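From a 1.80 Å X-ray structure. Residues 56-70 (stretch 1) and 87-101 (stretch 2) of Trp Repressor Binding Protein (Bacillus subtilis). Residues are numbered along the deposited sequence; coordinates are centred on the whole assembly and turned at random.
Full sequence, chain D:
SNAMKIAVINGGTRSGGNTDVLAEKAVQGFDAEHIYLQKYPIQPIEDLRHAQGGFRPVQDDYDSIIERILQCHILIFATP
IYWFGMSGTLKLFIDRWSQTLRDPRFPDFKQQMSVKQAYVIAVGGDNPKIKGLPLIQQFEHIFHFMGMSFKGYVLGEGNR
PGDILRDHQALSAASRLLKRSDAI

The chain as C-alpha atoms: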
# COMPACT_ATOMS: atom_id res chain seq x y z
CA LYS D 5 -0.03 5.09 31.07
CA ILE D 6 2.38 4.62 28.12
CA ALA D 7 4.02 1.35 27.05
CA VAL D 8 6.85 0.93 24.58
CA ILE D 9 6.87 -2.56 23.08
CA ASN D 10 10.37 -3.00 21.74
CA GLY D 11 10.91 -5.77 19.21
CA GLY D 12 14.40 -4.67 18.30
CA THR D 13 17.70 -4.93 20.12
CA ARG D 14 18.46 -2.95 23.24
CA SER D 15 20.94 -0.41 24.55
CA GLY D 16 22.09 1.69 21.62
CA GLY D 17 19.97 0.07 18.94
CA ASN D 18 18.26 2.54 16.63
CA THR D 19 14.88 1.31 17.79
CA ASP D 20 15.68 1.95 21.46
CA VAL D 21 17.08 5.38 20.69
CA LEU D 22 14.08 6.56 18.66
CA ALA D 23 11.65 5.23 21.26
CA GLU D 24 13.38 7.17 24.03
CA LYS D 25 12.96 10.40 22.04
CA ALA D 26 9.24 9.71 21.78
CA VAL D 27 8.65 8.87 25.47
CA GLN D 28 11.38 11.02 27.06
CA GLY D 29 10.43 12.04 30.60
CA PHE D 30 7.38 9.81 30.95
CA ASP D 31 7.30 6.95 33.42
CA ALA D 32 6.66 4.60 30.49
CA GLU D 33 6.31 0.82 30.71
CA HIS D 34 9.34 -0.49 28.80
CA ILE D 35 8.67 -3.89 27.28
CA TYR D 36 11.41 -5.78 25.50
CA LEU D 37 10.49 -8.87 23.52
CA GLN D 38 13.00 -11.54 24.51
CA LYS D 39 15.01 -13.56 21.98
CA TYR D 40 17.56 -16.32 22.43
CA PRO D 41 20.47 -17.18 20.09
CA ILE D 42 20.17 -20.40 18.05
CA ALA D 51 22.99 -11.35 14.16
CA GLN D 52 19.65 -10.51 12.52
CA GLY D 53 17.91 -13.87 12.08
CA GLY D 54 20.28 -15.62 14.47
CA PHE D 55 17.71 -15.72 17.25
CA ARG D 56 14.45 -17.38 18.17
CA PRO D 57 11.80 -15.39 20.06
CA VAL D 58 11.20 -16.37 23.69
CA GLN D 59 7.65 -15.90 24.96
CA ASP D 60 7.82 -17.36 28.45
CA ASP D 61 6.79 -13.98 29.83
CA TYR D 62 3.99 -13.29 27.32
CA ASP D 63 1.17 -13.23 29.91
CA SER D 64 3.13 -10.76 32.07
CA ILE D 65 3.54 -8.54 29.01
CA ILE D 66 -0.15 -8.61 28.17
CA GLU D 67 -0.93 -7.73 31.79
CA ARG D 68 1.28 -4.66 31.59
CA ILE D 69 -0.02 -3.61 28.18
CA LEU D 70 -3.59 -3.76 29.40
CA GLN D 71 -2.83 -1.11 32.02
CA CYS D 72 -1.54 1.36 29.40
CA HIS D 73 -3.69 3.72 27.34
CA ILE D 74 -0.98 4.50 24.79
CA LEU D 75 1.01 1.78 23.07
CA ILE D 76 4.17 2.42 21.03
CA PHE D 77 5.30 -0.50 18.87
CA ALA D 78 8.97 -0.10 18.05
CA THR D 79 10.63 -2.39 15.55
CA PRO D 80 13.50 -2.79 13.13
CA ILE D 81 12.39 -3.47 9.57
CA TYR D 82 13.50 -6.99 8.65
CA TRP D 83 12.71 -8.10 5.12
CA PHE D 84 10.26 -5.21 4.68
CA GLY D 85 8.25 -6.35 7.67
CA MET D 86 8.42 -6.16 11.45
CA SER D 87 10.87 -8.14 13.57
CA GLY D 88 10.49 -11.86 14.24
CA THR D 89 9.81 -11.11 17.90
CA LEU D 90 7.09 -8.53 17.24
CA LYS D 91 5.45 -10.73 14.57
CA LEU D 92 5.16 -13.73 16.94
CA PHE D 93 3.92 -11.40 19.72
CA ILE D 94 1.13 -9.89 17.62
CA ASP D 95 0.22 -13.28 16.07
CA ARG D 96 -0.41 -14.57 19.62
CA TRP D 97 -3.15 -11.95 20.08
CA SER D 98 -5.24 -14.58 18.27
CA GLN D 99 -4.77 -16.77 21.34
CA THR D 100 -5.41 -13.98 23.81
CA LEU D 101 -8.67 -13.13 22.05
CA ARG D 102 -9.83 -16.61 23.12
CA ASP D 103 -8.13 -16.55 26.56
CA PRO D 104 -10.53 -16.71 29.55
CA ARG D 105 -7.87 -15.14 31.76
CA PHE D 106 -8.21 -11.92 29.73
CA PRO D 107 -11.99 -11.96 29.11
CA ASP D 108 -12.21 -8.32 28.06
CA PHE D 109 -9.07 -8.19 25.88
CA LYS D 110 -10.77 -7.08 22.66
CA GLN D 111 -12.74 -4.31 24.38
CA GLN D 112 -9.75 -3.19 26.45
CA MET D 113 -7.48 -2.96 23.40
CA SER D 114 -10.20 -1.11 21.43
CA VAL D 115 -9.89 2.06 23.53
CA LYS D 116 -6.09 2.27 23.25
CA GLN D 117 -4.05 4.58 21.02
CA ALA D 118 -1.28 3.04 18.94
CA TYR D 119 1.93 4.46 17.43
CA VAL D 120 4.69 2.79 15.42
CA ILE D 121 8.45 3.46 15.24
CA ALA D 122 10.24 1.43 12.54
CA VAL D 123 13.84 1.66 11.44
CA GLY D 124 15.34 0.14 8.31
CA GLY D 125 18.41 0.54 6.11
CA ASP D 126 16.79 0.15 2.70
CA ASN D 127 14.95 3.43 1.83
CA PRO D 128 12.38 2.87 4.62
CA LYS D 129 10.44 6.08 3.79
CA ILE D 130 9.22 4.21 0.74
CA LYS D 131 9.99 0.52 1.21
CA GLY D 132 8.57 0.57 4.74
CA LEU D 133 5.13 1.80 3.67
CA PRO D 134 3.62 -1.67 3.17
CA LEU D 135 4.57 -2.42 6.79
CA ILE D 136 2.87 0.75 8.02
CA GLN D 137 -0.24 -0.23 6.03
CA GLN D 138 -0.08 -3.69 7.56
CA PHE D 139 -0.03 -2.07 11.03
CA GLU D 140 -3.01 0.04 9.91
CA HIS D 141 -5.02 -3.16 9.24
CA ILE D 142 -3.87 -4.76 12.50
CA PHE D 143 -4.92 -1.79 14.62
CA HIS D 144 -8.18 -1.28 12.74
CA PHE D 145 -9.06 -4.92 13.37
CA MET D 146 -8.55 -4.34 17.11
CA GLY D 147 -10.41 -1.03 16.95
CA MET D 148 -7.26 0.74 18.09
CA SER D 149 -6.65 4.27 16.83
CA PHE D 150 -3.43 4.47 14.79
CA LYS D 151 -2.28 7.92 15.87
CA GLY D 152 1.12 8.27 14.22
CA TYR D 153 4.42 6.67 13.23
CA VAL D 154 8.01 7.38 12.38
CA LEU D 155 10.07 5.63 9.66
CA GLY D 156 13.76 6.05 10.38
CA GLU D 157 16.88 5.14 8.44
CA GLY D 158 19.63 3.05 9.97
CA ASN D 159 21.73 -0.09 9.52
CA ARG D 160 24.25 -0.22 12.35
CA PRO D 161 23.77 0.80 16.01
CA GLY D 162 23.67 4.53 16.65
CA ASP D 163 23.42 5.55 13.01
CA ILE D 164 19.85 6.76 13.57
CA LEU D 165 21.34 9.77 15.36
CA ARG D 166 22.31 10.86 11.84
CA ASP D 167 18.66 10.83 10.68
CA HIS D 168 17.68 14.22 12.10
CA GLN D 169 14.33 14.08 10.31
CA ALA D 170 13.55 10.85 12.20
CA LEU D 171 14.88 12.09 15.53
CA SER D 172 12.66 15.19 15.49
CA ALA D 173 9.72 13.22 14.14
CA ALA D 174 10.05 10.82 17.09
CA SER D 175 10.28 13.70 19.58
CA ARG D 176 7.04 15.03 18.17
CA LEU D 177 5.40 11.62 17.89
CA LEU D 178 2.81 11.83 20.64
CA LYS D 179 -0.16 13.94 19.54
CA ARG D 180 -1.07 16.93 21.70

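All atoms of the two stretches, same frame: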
# COMPACT_ATOMS: atom_id res chain seq x y z
N ARG D 56 15.76 -16.76 18.12
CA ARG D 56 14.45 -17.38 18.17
C ARG D 56 13.73 -16.62 19.27
O ARG D 56 14.28 -16.43 20.36
CB ARG D 56 14.57 -18.86 18.56
CG ARG D 56 13.27 -19.51 19.01
CD ARG D 56 13.55 -20.75 19.85
NE ARG D 56 14.25 -20.42 21.09
CZ ARG D 56 14.85 -21.30 21.88
NH1 ARG D 56 14.86 -22.59 21.55
NH2 ARG D 56 15.46 -20.90 22.99
N PRO D 57 12.51 -16.12 19.01
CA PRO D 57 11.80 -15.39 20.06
C PRO D 57 11.49 -16.29 21.26
O PRO D 57 11.23 -17.49 21.11
CB PRO D 57 10.52 -14.93 19.37
CG PRO D 57 10.95 -14.78 17.92
CD PRO D 57 11.80 -16.02 17.72
N VAL D 58 11.51 -15.68 22.44
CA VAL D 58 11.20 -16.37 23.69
C VAL D 58 9.95 -15.69 24.23
O VAL D 58 9.95 -14.48 24.44
CB VAL D 58 12.34 -16.20 24.72
CG1 VAL D 58 11.96 -16.87 26.05
CG2 VAL D 58 13.63 -16.78 24.16
N GLN D 59 8.90 -16.47 24.47
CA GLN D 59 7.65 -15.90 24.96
C GLN D 59 7.21 -16.45 26.31
O GLN D 59 6.02 -16.51 26.59
CB GLN D 59 6.54 -16.12 23.93
CG GLN D 59 6.80 -15.47 22.58
CD GLN D 59 5.55 -15.51 21.72
OE1 GLN D 59 4.83 -16.49 21.72
NE2 GLN D 59 5.30 -14.43 20.98
N ASP D 60 8.17 -16.84 27.14
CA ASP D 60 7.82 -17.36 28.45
C ASP D 60 7.10 -16.32 29.29
O ASP D 60 6.25 -16.66 30.12
CB ASP D 60 9.09 -17.82 29.19
CG ASP D 60 9.75 -19.03 28.54
OD1 ASP D 60 10.03 -18.98 27.33
OD2 ASP D 60 9.99 -20.02 29.26
N ASP D 61 7.41 -15.04 29.05
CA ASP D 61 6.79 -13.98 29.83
C ASP D 61 5.66 -13.23 29.10
O ASP D 61 5.32 -12.10 29.46
CB ASP D 61 7.87 -13.00 30.31
CG ASP D 61 8.50 -12.20 29.17
OD1 ASP D 61 8.59 -12.72 28.03
OD2 ASP D 61 8.92 -11.06 29.44
N TYR D 62 5.07 -13.89 28.10
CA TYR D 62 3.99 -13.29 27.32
C TYR D 62 2.80 -12.81 28.16
O TYR D 62 2.33 -11.69 27.96
CB TYR D 62 3.53 -14.27 26.22
CG TYR D 62 2.38 -13.76 25.37
CD1 TYR D 62 2.62 -12.95 24.26
CD2 TYR D 62 1.07 -14.10 25.67
CE1 TYR D 62 1.56 -12.49 23.46
CE2 TYR D 62 0.00 -13.64 24.88
CZ TYR D 62 0.26 -12.83 23.78
OH TYR D 62 -0.78 -12.38 22.99
N ASP D 63 2.30 -13.64 29.08
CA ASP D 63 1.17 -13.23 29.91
C ASP D 63 1.50 -11.99 30.75
O ASP D 63 0.65 -11.13 30.92
CB ASP D 63 0.71 -14.36 30.86
CG ASP D 63 0.13 -15.55 30.12
OD1 ASP D 63 -0.38 -15.36 28.99
OD2 ASP D 63 0.17 -16.67 30.68
N SER D 64 2.72 -11.92 31.28
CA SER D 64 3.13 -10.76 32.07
C SER D 64 3.14 -9.50 31.20
O SER D 64 2.82 -8.39 31.66
CB SER D 64 4.53 -10.97 32.65
OG SER D 64 4.47 -11.87 33.74
N ILE D 65 3.50 -9.67 29.93
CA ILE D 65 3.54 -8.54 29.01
C ILE D 65 2.13 -8.04 28.72
O ILE D 65 1.86 -6.84 28.77
CB ILE D 65 4.27 -8.93 27.72
CG1 ILE D 65 5.75 -9.14 28.05
CG2 ILE D 65 4.10 -7.83 26.63
CD1 ILE D 65 6.62 -9.65 26.90
N ILE D 66 1.22 -8.97 28.45
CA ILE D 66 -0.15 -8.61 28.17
C ILE D 66 -0.73 -7.87 29.37
O ILE D 66 -1.45 -6.87 29.22
CB ILE D 66 -1.01 -9.85 27.87
CG1 ILE D 66 -0.58 -10.50 26.55
CG2 ILE D 66 -2.46 -9.47 27.79
CD1 ILE D 66 -0.73 -9.59 25.29
N GLU D 67 -0.43 -8.37 30.57
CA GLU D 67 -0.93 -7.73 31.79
C GLU D 67 -0.50 -6.27 31.86
O GLU D 67 -1.29 -5.38 32.18
CB GLU D 67 -0.41 -8.47 33.02
CG GLU D 67 -1.07 -9.82 33.26
CD GLU D 67 -2.46 -9.69 33.88
OE1 GLU D 67 -3.02 -8.57 33.86
OE2 GLU D 67 -2.98 -10.71 34.38
N ARG D 68 0.77 -6.02 31.55
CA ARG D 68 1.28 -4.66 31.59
C ARG D 68 0.68 -3.79 30.50
O ARG D 68 0.31 -2.64 30.75
CB ARG D 68 2.80 -4.68 31.49
CG ARG D 68 3.44 -5.26 32.73
CD ARG D 68 4.89 -5.57 32.49
NE ARG D 68 5.69 -4.39 32.20
CZ ARG D 68 6.85 -4.43 31.57
NH1 ARG D 68 7.34 -5.61 31.18
NH2 ARG D 68 7.54 -3.32 31.35
N ILE D 69 0.57 -4.34 29.30
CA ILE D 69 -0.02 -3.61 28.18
C ILE D 69 -1.45 -3.19 28.47
O ILE D 69 -1.87 -2.09 28.09
CB ILE D 69 -0.04 -4.49 26.90
CG1 ILE D 69 1.33 -4.45 26.25
CG2 ILE D 69 -1.14 -4.02 25.95
CD1 ILE D 69 1.46 -5.42 25.06
N LEU D 70 -2.20 -4.06 29.12
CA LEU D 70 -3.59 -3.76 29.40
C LEU D 70 -3.77 -2.56 30.31
O LEU D 70 -4.80 -1.90 30.28
CB LEU D 70 -4.30 -5.00 29.95
CG LEU D 70 -4.50 -6.02 28.82
CD1 LEU D 70 -5.07 -7.34 29.36
CD2 LEU D 70 -5.43 -5.43 27.77
N SER D 87 9.91 -7.16 13.10
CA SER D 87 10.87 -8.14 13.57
C SER D 87 10.22 -9.50 13.84
O SER D 87 9.01 -9.60 13.94
CB SER D 87 11.55 -7.63 14.85
OG SER D 87 10.67 -7.68 15.96
N GLY D 88 11.04 -10.55 13.93
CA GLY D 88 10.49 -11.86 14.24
C GLY D 88 9.82 -11.83 15.60
O GLY D 88 8.74 -12.42 15.79
N THR D 89 10.42 -11.16 16.58
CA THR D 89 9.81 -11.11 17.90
C THR D 89 8.47 -10.39 17.92
O THR D 89 7.53 -10.85 18.54
CB THR D 89 10.73 -10.47 18.95
OG1 THR D 89 11.13 -9.16 18.51
CG2 THR D 89 11.98 -11.33 19.17
N LEU D 90 8.37 -9.25 17.22
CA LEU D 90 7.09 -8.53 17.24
C LEU D 90 6.02 -9.28 16.46
O LEU D 90 4.84 -9.25 16.84
CB LEU D 90 7.24 -7.10 16.70
CG LEU D 90 5.98 -6.22 16.81
CD1 LEU D 90 5.51 -6.14 18.28
CD2 LEU D 90 6.26 -4.81 16.29
N LYS D 91 6.42 -9.95 15.38
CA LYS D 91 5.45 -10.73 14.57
C LYS D 91 4.86 -11.89 15.40
O LYS D 91 3.64 -12.09 15.38
CB LYS D 91 6.13 -11.27 13.31
CG LYS D 91 5.32 -12.28 12.50
CD LYS D 91 4.02 -11.69 11.99
CE LYS D 91 3.33 -12.68 11.04
NZ LYS D 91 1.93 -12.23 10.76
N LEU D 92 5.69 -12.62 16.14
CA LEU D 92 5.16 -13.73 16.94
C LEU D 92 4.32 -13.20 18.10
O LEU D 92 3.34 -13.85 18.52
CB LEU D 92 6.30 -14.63 17.46
CG LEU D 92 6.67 -15.80 16.53
CD1 LEU D 92 7.05 -15.29 15.13
CD2 LEU D 92 7.81 -16.61 17.16
N PHE D 93 4.68 -12.02 18.62
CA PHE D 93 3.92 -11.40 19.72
C PHE D 93 2.52 -11.02 19.24
O PHE D 93 1.50 -11.40 19.84
CB PHE D 93 4.64 -10.14 20.20
CG PHE D 93 3.90 -9.41 21.28
CD1 PHE D 93 3.81 -9.93 22.57
CD2 PHE D 93 3.26 -8.20 20.99
CE1 PHE D 93 3.10 -9.25 23.57
CE2 PHE D 93 2.54 -7.51 21.98
CZ PHE D 93 2.46 -8.04 23.28
N ILE D 94 2.44 -10.27 18.14
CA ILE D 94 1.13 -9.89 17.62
C ILE D 94 0.31 -11.12 17.16
O ILE D 94 -0.90 -11.18 17.41
CB ILE D 94 1.31 -8.84 16.47
CG1 ILE D 94 1.83 -7.53 17.09
CG2 ILE D 94 -0.02 -8.58 15.73
CD1 ILE D 94 2.26 -6.45 16.05
N ASP D 95 0.96 -12.10 16.53
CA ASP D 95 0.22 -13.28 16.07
C ASP D 95 -0.48 -13.97 17.26
O ASP D 95 -1.57 -14.53 17.10
CB ASP D 95 1.13 -14.32 15.41
CG ASP D 95 1.50 -13.98 13.96
OD1 ASP D 95 0.97 -13.01 13.38
OD2 ASP D 95 2.34 -14.72 13.40
N ARG D 96 0.16 -13.94 18.43
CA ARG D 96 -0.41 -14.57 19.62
C ARG D 96 -1.65 -13.83 20.15
O ARG D 96 -2.38 -14.35 21.00
CB ARG D 96 0.66 -14.73 20.72
CG ARG D 96 0.26 -15.64 21.90
CD ARG D 96 1.52 -16.12 22.62
NE ARG D 96 1.24 -16.83 23.86
CZ ARG D 96 2.17 -17.47 24.56
NH1 ARG D 96 3.42 -17.50 24.11
NH2 ARG D 96 1.85 -18.07 25.72
N TRP D 97 -1.93 -12.63 19.65
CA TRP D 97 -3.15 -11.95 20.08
C TRP D 97 -4.34 -12.84 19.68
O TRP D 97 -5.41 -12.75 20.26
CB TRP D 97 -3.30 -10.57 19.41
CG TRP D 97 -2.36 -9.53 19.96
CD1 TRP D 97 -1.41 -9.71 20.92
CD2 TRP D 97 -2.24 -8.18 19.51
NE1 TRP D 97 -0.71 -8.54 21.11
CE2 TRP D 97 -1.19 -7.59 20.25
CE3 TRP D 97 -2.92 -7.41 18.56
CZ2 TRP D 97 -0.79 -6.26 20.06
CZ3 TRP D 97 -2.52 -6.08 18.36
CH2 TRP D 97 -1.46 -5.52 19.11
N SER D 98 -4.15 -13.69 18.67
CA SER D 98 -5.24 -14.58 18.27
C SER D 98 -5.60 -15.49 19.44
O SER D 98 -6.77 -15.81 19.66
CB SER D 98 -4.84 -15.42 17.06
OG SER D 98 -4.90 -14.62 15.88
N GLN D 99 -4.58 -15.91 20.18
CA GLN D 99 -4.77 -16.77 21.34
C GLN D 99 -5.40 -15.99 22.49
O GLN D 99 -6.32 -16.46 23.15
CB GLN D 99 -3.44 -17.35 21.83
CG GLN D 99 -2.96 -18.57 21.08
CD GLN D 99 -1.55 -19.01 21.51
OE1 GLN D 99 -1.22 -19.10 22.71
NE2 GLN D 99 -0.71 -19.29 20.52
N THR D 100 -4.89 -14.79 22.72
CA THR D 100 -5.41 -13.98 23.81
C THR D 100 -6.86 -13.59 23.61
O THR D 100 -7.59 -13.42 24.58
CB THR D 100 -4.51 -12.73 23.98
OG1 THR D 100 -3.15 -13.17 24.06
CG2 THR D 100 -4.88 -11.98 25.22
N LEU D 101 -7.29 -13.47 22.35
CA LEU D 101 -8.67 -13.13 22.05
C LEU D 101 -9.61 -14.28 22.42
O LEU D 101 -10.83 -14.11 22.41
CB LEU D 101 -8.82 -12.78 20.57
CG LEU D 101 -8.29 -11.38 20.21
CD1 LEU D 101 -8.03 -11.29 18.71
CD2 LEU D 101 -9.30 -10.33 20.64
O HOH W 1 7.47 -12.41 20.84
O HOH W 2 4.27 -18.39 27.20
O HOH W 3 -0.41 -17.83 27.46

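Polar and apolar contacts can be interleaved along one segment, and residues 87–101 of this repressor-binding protein, which include two helical stretches, illustrate it. The first helix begins with a cap: Ser87 OG accepts from Leu90 N at 3.1 Å. In the first turn, contact is with the strand residue Pro57, whose CG lies 3.9 Å from Gly88 O and 3.8 Å from Thr89 CG2. Thr89 O also receives a hydrogen bond from a water that in turn accepts from Gln59 NE2, at 2.8 Å and 3.0 Å respectively. One turn on, Leu92 CD2 meets Pro57 CG at 3.7 Å, while the carbonyl Leu92 O accepts from Gln59 NE2 at 3.2 Å, so the amide nitrogen serves both the water and the helix backbone.

Phe93 is the knob of the interface. Its t chi1 (177°) carries the ring among Tyr62, Ile65, Ile66 and Ile69, with Phe93 CZ 3.3 Å from Ile69 CD1 at the ring edge and Phe93 CE1 3.5 Å from Ile65 CG2. The Tyr62 and Phe93 rings meet obliquely, their planes at 61°.

Arg96 combines both modes. Its extended side chain crosses one face of Tyr62, with Arg96 CD 3.4 Å from the ring centroid, almost exactly on the normal, and the guanidinium stacked at 17°. Lying flat leaves the guanidinium edge free for hydrogen bonding: Arg96 NH1 donates to Gln59 OE1 at 3.0 Å, and Arg96 NH2 reaches two waters that bridge to Gln59 O and Asp63 OD1. Trp97 then brings its ring edge to Tyr62, Trp97 CD1 lying 3.4 Å from Tyr62 OH. Finally, Thr100 OG1 and Tyr62 OH share a 2.7 Å hydrogen bond, anchoring the tip of the buried tyrosine.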